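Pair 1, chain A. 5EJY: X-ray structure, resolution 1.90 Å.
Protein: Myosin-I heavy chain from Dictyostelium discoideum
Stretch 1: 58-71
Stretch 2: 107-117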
# COMPACT_ATOMS: atom_id res chain seq x y z
N VAL A 58 15.95 27.81 -3.85
CA VAL A 58 14.88 27.01 -3.26
C VAL A 58 15.00 26.92 -1.73
O VAL A 58 13.99 26.92 -1.01
CB VAL A 58 14.85 25.61 -3.88
CG1 VAL A 58 13.88 24.69 -3.10
CG2 VAL A 58 14.45 25.69 -5.36
N ALA A 59 16.22 26.82 -1.22
CA ALA A 59 16.42 26.76 0.23
C ALA A 59 15.85 28.00 0.90
O ALA A 59 15.21 27.93 1.96
CB ALA A 59 17.89 26.61 0.56
N VAL A 60 16.07 29.15 0.28
CA VAL A 60 15.51 30.41 0.76
C VAL A 60 13.99 30.39 0.72
O VAL A 60 13.34 30.86 1.65
CB VAL A 60 16.06 31.62 -0.02
CG1 VAL A 60 15.28 32.88 0.33
CG2 VAL A 60 17.57 31.81 0.25
N GLU A 61 13.41 29.84 -0.35
CA GLU A 61 11.95 29.72 -0.45
C GLU A 61 11.40 28.77 0.62
O GLU A 61 10.33 29.00 1.18
CB GLU A 61 11.55 29.20 -1.84
CG GLU A 61 11.88 30.14 -2.97
CD GLU A 61 11.58 29.54 -4.34
OE1 GLU A 61 11.34 28.31 -4.42
OE2 GLU A 61 11.58 30.30 -5.33
N ILE A 62 12.11 27.68 0.86
CA ILE A 62 11.70 26.73 1.88
C ILE A 62 11.59 27.43 3.24
O ILE A 62 10.63 27.23 3.99
CB ILE A 62 12.69 25.54 1.95
CG1 ILE A 62 12.43 24.59 0.78
CG2 ILE A 62 12.59 24.82 3.32
CD1 ILE A 62 13.50 23.52 0.54
N PHE A 63 12.56 28.28 3.54
CA PHE A 63 12.52 28.99 4.82
C PHE A 63 11.29 29.87 4.92
O PHE A 63 10.63 29.91 5.95
CB PHE A 63 13.79 29.80 5.06
CG PHE A 63 13.91 30.29 6.48
CD1 PHE A 63 14.39 29.45 7.48
CD2 PHE A 63 13.50 31.56 6.83
CE1 PHE A 63 14.49 29.89 8.80
CE2 PHE A 63 13.60 32.01 8.15
CZ PHE A 63 14.09 31.18 9.12
N SER A 64 10.95 30.56 3.84
CA SER A 64 9.71 31.32 3.80
C SER A 64 8.48 30.43 4.06
O SER A 64 7.55 30.85 4.74
CB SER A 64 9.56 32.08 2.48
OG SER A 64 10.68 32.92 2.27
N LYS A 65 8.49 29.22 3.51
CA LYS A 65 7.39 28.28 3.76
C LYS A 65 7.33 27.84 5.23
O LYS A 65 6.24 27.70 5.80
CB LYS A 65 7.47 27.05 2.85
CG LYS A 65 7.52 27.33 1.37
CD LYS A 65 6.30 28.09 0.87
CE LYS A 65 6.34 28.20 -0.66
NZ LYS A 65 5.39 29.21 -1.19
N VAL A 66 8.49 27.61 5.82
CA VAL A 66 8.58 27.31 7.25
C VAL A 66 7.95 28.45 8.07
O VAL A 66 7.07 28.22 8.90
CB VAL A 66 10.05 27.10 7.71
CG1 VAL A 66 10.14 26.96 9.23
CG2 VAL A 66 10.66 25.86 7.01
N LEU A 67 8.39 29.67 7.83
CA LEU A 67 7.83 30.82 8.52
C LEU A 67 6.32 30.88 8.33
O LEU A 67 5.57 31.13 9.28
CB LEU A 67 8.47 32.12 8.01
CG LEU A 67 9.93 32.31 8.41
CD1 LEU A 67 10.50 33.57 7.77
CD2 LEU A 67 10.05 32.36 9.91
N HIS A 68 5.88 30.66 7.10
CA HIS A 68 4.45 30.69 6.80
C HIS A 68 3.65 29.67 7.61
O HIS A 68 2.57 29.98 8.11
CB HIS A 68 4.20 30.48 5.31
CG HIS A 68 2.79 30.72 4.89
ND1 HIS A 68 1.83 29.73 4.89
CD2 HIS A 68 2.17 31.85 4.48
CE1 HIS A 68 0.68 30.24 4.49
NE2 HIS A 68 0.86 31.52 4.23
N TYR A 69 4.17 28.45 7.73
CA TYR A 69 3.47 27.42 8.49
C TYR A 69 3.48 27.75 9.97
O TYR A 69 2.48 27.58 10.66
CB TYR A 69 4.08 26.03 8.26
CG TYR A 69 3.37 24.93 9.04
CD1 TYR A 69 3.84 24.53 10.28
CD2 TYR A 69 2.24 24.32 8.54
CE1 TYR A 69 3.20 23.53 11.01
CE2 TYR A 69 1.59 23.32 9.25
CZ TYR A 69 2.06 22.93 10.48
OH TYR A 69 1.41 21.94 11.18
N MET A 70 4.63 28.22 10.46
CA MET A 70 4.77 28.58 11.86
C MET A 70 3.78 29.67 12.27
O MET A 70 3.25 29.65 13.37
CB MET A 70 6.19 29.05 12.15
CG MET A 70 7.21 27.95 12.11
SD MET A 70 8.87 28.57 12.33
CE MET A 70 8.69 29.44 13.90
N ASN A 71 3.54 30.61 11.36
CA ASN A 71 2.74 31.79 11.63
C ASN A 71 1.26 31.63 11.28
O ASN A 71 0.47 32.55 11.49
CB ASN A 71 3.31 32.99 10.86
CG ASN A 71 4.65 33.44 11.40
OD1 ASN A 71 4.95 33.25 12.57
ND2 ASN A 71 5.46 34.04 10.54
N CYS A 107 18.27 21.57 9.11
CA CYS A 107 18.99 22.63 9.80
C CYS A 107 18.09 23.82 10.04
O CYS A 107 18.19 24.48 11.08
CB CYS A 107 20.24 23.07 9.03
SG CYS A 107 21.59 21.93 9.11
N GLN A 108 17.23 24.13 9.07
CA GLN A 108 16.27 25.22 9.25
C GLN A 108 15.30 24.93 10.39
O GLN A 108 14.91 25.84 11.12
CB GLN A 108 15.48 25.48 7.97
CG GLN A 108 16.32 26.02 6.82
CD GLN A 108 15.49 26.38 5.60
OE1 GLN A 108 14.27 26.56 5.69
NE2 GLN A 108 16.14 26.49 4.45
N LEU A 109 14.90 23.67 10.54
CA LEU A 109 13.96 23.30 11.61
C LEU A 109 14.63 23.27 12.98
O LEU A 109 14.04 23.66 14.00
CB LEU A 109 13.28 21.96 11.31
CG LEU A 109 12.56 21.93 9.96
CD1 LEU A 109 12.00 20.54 9.64
CD2 LEU A 109 11.47 23.00 9.90
N ILE A 110 15.87 22.78 13.02
CA ILE A 110 16.65 22.85 14.26
C ILE A 110 16.78 24.30 14.68
O ILE A 110 16.49 24.66 15.83
CB ILE A 110 18.04 22.24 14.07
CG1 ILE A 110 17.92 20.74 13.78
CG2 ILE A 110 18.93 22.49 15.31
CD1 ILE A 110 19.17 20.12 13.19
N LYS A 111 17.21 25.14 13.74
CA LYS A 111 17.36 26.57 13.96
C LYS A 111 16.10 27.23 14.52
O LYS A 111 16.14 27.93 15.54
CB LYS A 111 17.79 27.26 12.65
CG LYS A 111 17.58 28.77 12.61
CD LYS A 111 17.95 29.35 11.22
CE LYS A 111 17.52 30.80 11.11
NZ LYS A 111 18.30 31.66 12.06
N GLN A 112 14.97 27.01 13.85
CA GLN A 112 13.74 27.69 14.24
C GLN A 112 13.15 27.17 15.55
O GLN A 112 12.25 27.79 16.11
CB GLN A 112 12.68 27.62 13.14
CG GLN A 112 13.00 28.48 11.91
CD GLN A 112 13.10 29.97 12.25
OE1 GLN A 112 14.16 30.45 12.63
NE2 GLN A 112 12.00 30.69 12.10
N SER A 113 13.64 26.03 16.01
CA SER A 113 13.18 25.50 17.29
C SER A 113 14.21 25.77 18.40
O SER A 113 14.09 25.26 19.51
CB SER A 113 12.88 24.00 17.20
OG SER A 113 14.06 23.26 16.91
N THR A 114 15.24 26.56 18.08
CA THR A 114 16.28 26.91 19.05
C THR A 114 16.04 28.32 19.59
O THR A 114 15.94 29.27 18.82
CB THR A 114 17.68 26.84 18.42
OG1 THR A 114 17.99 25.48 18.11
CG2 THR A 114 18.74 27.41 19.38
N SER A 115 15.93 28.43 20.91
CA SER A 115 15.64 29.72 21.55
C SER A 115 14.42 30.37 20.96
O SER A 115 14.43 31.57 20.70
CB SER A 115 16.83 30.66 21.44
OG SER A 115 17.90 30.18 22.21
N ASN A 116 13.38 29.58 20.73
CA ASN A 116 12.14 30.08 20.17
C ASN A 116 11.29 30.62 21.31
O ASN A 116 10.87 29.87 22.19
CB ASN A 116 11.41 28.95 19.42
CG ASN A 116 10.21 29.43 18.62
OD1 ASN A 116 9.53 30.38 19.02
ND2 ASN A 116 9.94 28.76 17.48
N PRO A 117 11.01 31.93 21.29
CA PRO A 117 10.41 32.59 22.46
C PRO A 117 8.93 32.25 22.71
O PRO A 117 8.51 32.22 23.86
CB PRO A 117 10.55 34.07 22.12
CG PRO A 117 10.48 34.12 20.63
CD PRO A 117 11.16 32.85 20.15

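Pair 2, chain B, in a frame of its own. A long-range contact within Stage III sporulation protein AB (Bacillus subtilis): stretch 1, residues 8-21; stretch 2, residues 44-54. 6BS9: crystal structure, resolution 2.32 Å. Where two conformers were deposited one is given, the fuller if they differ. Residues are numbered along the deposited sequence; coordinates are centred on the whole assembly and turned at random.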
# COMPACT_ATOMS: atom_id res chain seq x y z
N ARG B 8 5.74 11.83 3.25
CA ARG B 8 6.81 10.96 2.84
C ARG B 8 6.34 9.48 2.80
O ARG B 8 6.70 8.74 1.87
CB ARG B 8 8.02 11.17 3.75
CG ARG B 8 9.29 10.36 3.41
CD ARG B 8 10.50 10.57 4.40
NE ARG B 8 11.80 10.43 3.73
CZ ARG B 8 12.59 9.34 3.71
NH1 ARG B 8 13.75 9.41 3.04
NH2 ARG B 8 12.27 8.19 4.32
N GLN B 9 5.53 9.07 3.75
CA GLN B 9 5.11 7.69 3.79
C GLN B 9 4.04 7.42 2.72
O GLN B 9 4.04 6.35 2.09
CB GLN B 9 4.64 7.29 5.19
CG GLN B 9 5.79 7.15 6.20
CD GLN B 9 5.34 6.68 7.61
OE1 GLN B 9 4.18 6.33 7.86
NE2 GLN B 9 6.29 6.74 8.53
N ILE B 10 3.20 8.42 2.45
CA ILE B 10 2.24 8.29 1.35
C ILE B 10 2.96 8.17 0.03
O ILE B 10 2.65 7.34 -0.78
CB ILE B 10 1.27 9.47 1.35
CG1 ILE B 10 0.42 9.38 2.62
CG2 ILE B 10 0.35 9.41 0.14
CD1 ILE B 10 -0.34 10.65 2.90
N ARG B 11 4.01 8.94 -0.13
CA ARG B 11 4.78 8.92 -1.37
C ARG B 11 5.38 7.57 -1.61
O ARG B 11 5.33 7.04 -2.73
CB ARG B 11 5.86 10.01 -1.30
CG ARG B 11 6.51 10.35 -2.60
CD ARG B 11 7.45 11.53 -2.40
NE ARG B 11 8.52 11.24 -1.44
CZ ARG B 11 8.75 12.08 -0.43
NH1 ARG B 11 9.73 11.78 0.39
NH2 ARG B 11 8.00 13.22 -0.26
N GLN B 12 5.96 7.00 -0.56
CA GLN B 12 6.49 5.62 -0.60
C GLN B 12 5.44 4.58 -0.93
O GLN B 12 5.72 3.65 -1.67
CB GLN B 12 7.08 5.26 0.79
CG GLN B 12 8.40 5.95 1.12
CD GLN B 12 8.82 5.69 2.56
OE1 GLN B 12 8.01 5.58 3.48
NE2 GLN B 12 10.09 5.57 2.75
N LEU B 13 4.22 4.72 -0.33
CA LEU B 13 3.12 3.80 -0.62
C LEU B 13 2.69 3.89 -2.09
O LEU B 13 2.47 2.86 -2.73
CB LEU B 13 1.97 4.08 0.31
CG LEU B 13 2.17 3.56 1.73
CD1 LEU B 13 1.19 4.21 2.63
CD2 LEU B 13 2.03 2.06 1.80
N ARG B 14 2.62 5.09 -2.63
CA ARG B 14 2.29 5.29 -4.05
C ARG B 14 3.32 4.61 -4.95
O ARG B 14 2.96 4.03 -5.96
CB ARG B 14 2.29 6.81 -4.28
CG ARG B 14 1.70 7.43 -5.56
CD ARG B 14 0.23 7.20 -5.93
NE ARG B 14 0.10 7.50 -7.34
CZ ARG B 14 0.67 6.81 -8.32
NH1 ARG B 14 1.33 5.67 -8.06
NH2 ARG B 14 0.53 7.25 -9.56
N ALA B 15 4.61 4.68 -4.59
CA ALA B 15 5.65 4.03 -5.35
C ALA B 15 5.46 2.51 -5.33
O ALA B 15 5.52 1.84 -6.35
CB ALA B 15 7.04 4.41 -4.80
N ALA B 16 5.33 1.97 -4.13
CA ALA B 16 5.26 0.56 -3.94
C ALA B 16 3.99 -0.00 -4.59
O ALA B 16 4.07 -1.03 -5.29
CB ALA B 16 5.23 0.28 -2.44
N LEU B 17 2.83 0.64 -4.35
CA LEU B 17 1.60 0.17 -5.00
C LEU B 17 1.56 0.30 -6.52
O LEU B 17 1.01 -0.55 -7.23
CB LEU B 17 0.38 0.86 -4.39
CG LEU B 17 0.24 0.63 -2.85
CD1 LEU B 17 -1.08 1.20 -2.34
CD2 LEU B 17 0.38 -0.82 -2.45
N GLN B 18 2.22 1.29 -7.05
CA GLN B 18 2.37 1.34 -8.50
C GLN B 18 3.13 0.11 -9.01
O GLN B 18 2.76 -0.50 -10.01
CB GLN B 18 3.06 2.59 -8.89
CG GLN B 18 3.28 2.76 -10.35
CD GLN B 18 4.01 4.05 -10.59
OE1 GLN B 18 3.41 5.07 -10.85
NE2 GLN B 18 5.33 4.01 -10.45
N SER B 19 4.16 -0.30 -8.29
CA SER B 19 4.92 -1.51 -8.70
C SER B 19 4.16 -2.78 -8.54
O SER B 19 4.16 -3.63 -9.40
CB SER B 19 6.20 -1.56 -7.94
OG SER B 19 6.97 -0.43 -8.32
N LEU B 20 3.36 -2.85 -7.50
CA LEU B 20 2.54 -4.03 -7.36
C LEU B 20 1.42 -4.09 -8.39
O LEU B 20 1.13 -5.18 -8.88
CB LEU B 20 1.88 -4.13 -6.00
CG LEU B 20 2.73 -4.42 -4.79
CD1 LEU B 20 1.87 -4.61 -3.57
CD2 LEU B 20 3.70 -5.59 -4.95
N GLU B 21 0.77 -2.95 -8.66
CA GLU B 21 -0.21 -2.89 -9.74
C GLU B 21 0.34 -3.47 -11.02
O GLU B 21 -0.30 -4.28 -11.68
CB GLU B 21 -0.65 -1.43 -10.04
CG GLU B 21 -1.76 -1.32 -11.10
CD GLU B 21 -2.07 0.12 -11.59
OE1 GLU B 21 -1.23 1.04 -11.29
OE2 GLU B 21 -3.23 0.34 -12.14
N GLN B 44 12.06 1.73 6.52
CA GLN B 44 11.10 1.48 7.58
C GLN B 44 10.45 2.78 7.97
O GLN B 44 11.08 3.79 7.82
CB GLN B 44 11.78 0.92 8.80
CG GLN B 44 12.49 -0.39 8.52
CD GLN B 44 11.57 -1.53 8.60
OE1 GLN B 44 10.32 -1.45 8.36
NE2 GLN B 44 12.15 -2.63 9.06
N PRO B 45 9.22 2.76 8.42
CA PRO B 45 8.43 1.53 8.74
C PRO B 45 7.55 0.98 7.59
O PRO B 45 7.06 -0.15 7.70
CB PRO B 45 7.52 1.99 9.91
CG PRO B 45 7.36 3.46 9.65
CD PRO B 45 8.69 3.95 9.08
N VAL B 46 7.43 1.71 6.47
CA VAL B 46 6.57 1.23 5.36
C VAL B 46 7.04 -0.08 4.78
O VAL B 46 6.24 -0.95 4.46
CB VAL B 46 6.47 2.29 4.26
CG1 VAL B 46 5.77 1.79 3.04
CG2 VAL B 46 5.69 3.51 4.79
N SER B 47 8.35 -0.27 4.69
CA SER B 47 8.93 -1.56 4.30
C SER B 47 8.31 -2.79 4.94
O SER B 47 7.99 -3.77 4.25
CB SER B 47 10.42 -1.59 4.65
OG SER B 47 11.00 -2.79 4.24
N THR B 48 8.01 -2.70 6.23
CA THR B 48 7.42 -3.82 6.97
C THR B 48 6.00 -4.22 6.53
O THR B 48 5.61 -5.39 6.56
CB THR B 48 7.43 -3.53 8.48
OG1 THR B 48 8.79 -3.29 8.85
CG2 THR B 48 6.97 -4.77 9.25
N LEU B 49 5.24 -3.27 6.00
CA LEU B 49 3.97 -3.62 5.40
C LEU B 49 4.20 -4.66 4.29
O LEU B 49 3.43 -5.60 4.17
CB LEU B 49 3.26 -2.37 4.87
CG LEU B 49 1.96 -2.56 4.06
CD1 LEU B 49 0.87 -3.30 4.80
CD2 LEU B 49 1.43 -1.20 3.68
N PHE B 50 5.24 -4.45 3.47
CA PHE B 50 5.47 -5.24 2.28
C PHE B 50 6.15 -6.56 2.58
O PHE B 50 5.81 -7.57 1.94
CB PHE B 50 6.18 -4.42 1.17
CG PHE B 50 5.30 -3.35 0.64
CD1 PHE B 50 4.31 -3.65 -0.27
CD2 PHE B 50 5.29 -2.10 1.28
CE1 PHE B 50 3.38 -2.72 -0.62
CE2 PHE B 50 4.40 -1.13 0.89
CZ PHE B 50 3.43 -1.44 -0.06
N SER B 51 7.03 -6.58 3.57
CA SER B 51 7.60 -7.87 4.02
C SER B 51 6.57 -8.73 4.76
O SER B 51 6.51 -9.92 4.52
CB SER B 51 8.92 -7.71 4.87
OG SER B 51 8.73 -6.87 5.94
N ALA B 52 5.76 -8.11 5.61
CA ALA B 52 4.63 -8.84 6.21
C ALA B 52 3.65 -9.42 5.20
O ALA B 52 3.22 -10.54 5.37
CB ALA B 52 3.90 -7.95 7.16
N PHE B 53 3.33 -8.65 4.15
CA PHE B 53 2.43 -9.10 3.11
C PHE B 53 3.04 -10.30 2.38
O PHE B 53 2.36 -11.31 2.19
CB PHE B 53 2.21 -7.95 2.12
CG PHE B 53 1.24 -8.25 1.00
CD1 PHE B 53 0.06 -8.92 1.22
CD2 PHE B 53 1.49 -7.81 -0.28
CE1 PHE B 53 -0.88 -9.13 0.18
CE2 PHE B 53 0.55 -8.01 -1.34
CZ PHE B 53 -0.64 -8.69 -1.11
N SER B 54 4.32 -10.21 2.07
CA SER B 54 5.07 -11.30 1.43
C SER B 54 5.06 -12.57 2.26
O SER B 54 4.72 -13.63 1.79
CB SER B 54 6.52 -10.86 1.19
OG SER B 54 7.26 -11.91 0.63
O HOH W 1 8.94 4.30 5.65

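A backbone arrangement sets the space between two helices but not the chemistry that fills it, and the two pairs compared here illustrate the point. In each, two helices run in roughly the same direction, inclined by 41° in pair 1 and 32° in pair 2, with their axes approaching to 10.8 Å in both. The buried areas are nearly equal, 436 and 426 Å², and the central residues superpose with an RMSD of 1.0 Å. A:Phe63 then falls on B:Leu13, A:Val66 on B:Ala16 and A:Leu67 on B:Leu17 along the first helix; A:Gln108 falls on B:Val46 and A:Gln112 on B:Phe50 in the second stretch.

The last two matches carry the main contrast. In pair 1 both positions are glutamines that act as knobs. A:Gln108 sits among A:Ala59, A:Ile62, A:Phe63 and A:Val66, and its NE2 donates a hydrogen bond to the backbone O of A:Ala59 at 3.0 Å. That oxygen also accepts the helical bond from the backbone N of A:Phe63, so the amide adds to the helix's own bonding without replacing it. At the matching position, B:Val46 offers only methyls: its CG1 lies 3.9 Å from B:Leu13 CD2, and its CG2 3.4 Å from B:Gln12 OE1. No direct hydrogen bond links the stretches of pair 2. Instead, a water donates to B:Gln12 OE1 (2.7 Å) and accepts from the backbone N of B:Val46 (3.1 Å), so a polar link between the stretches is present here too, through a water.

One helical turn on, A:Gln112 packs among A:Phe63, A:Val66, A:Leu67 and A:Met70. Its CD lies 3.5 Å from A:Phe63 CZ, and its NE2 3.4 Å from A:Leu67 CD2; the amide is satisfied by hydrogen bonds elsewhere in the structure, so its packing against apolar neighbours leaves neither of its polar atoms unpaired. B:Phe50 fills the matching site with a ring, set among B:Leu13, B:Ala16, B:Leu17 and B:Leu20. The leucines meet it at the edge, with B:Leu20 CD1 3.8 Å from B:Phe50 CE1.

The opposing positions differ in a complementary way. Pair 1 places its aromatic ring on the first helix, at A:Phe63, in contact with both glutamines; pair 2 places it on the second, at B:Phe50, against leucines and an alanine. Where A:Val66 stands in pair 1, pair 2 has B:Ala16, whose CB is 3.4 Å from B:Phe50 CZ. Similar backbones thus accommodate an aromatic group from either helix, with amides or aliphatic groups completing the packing.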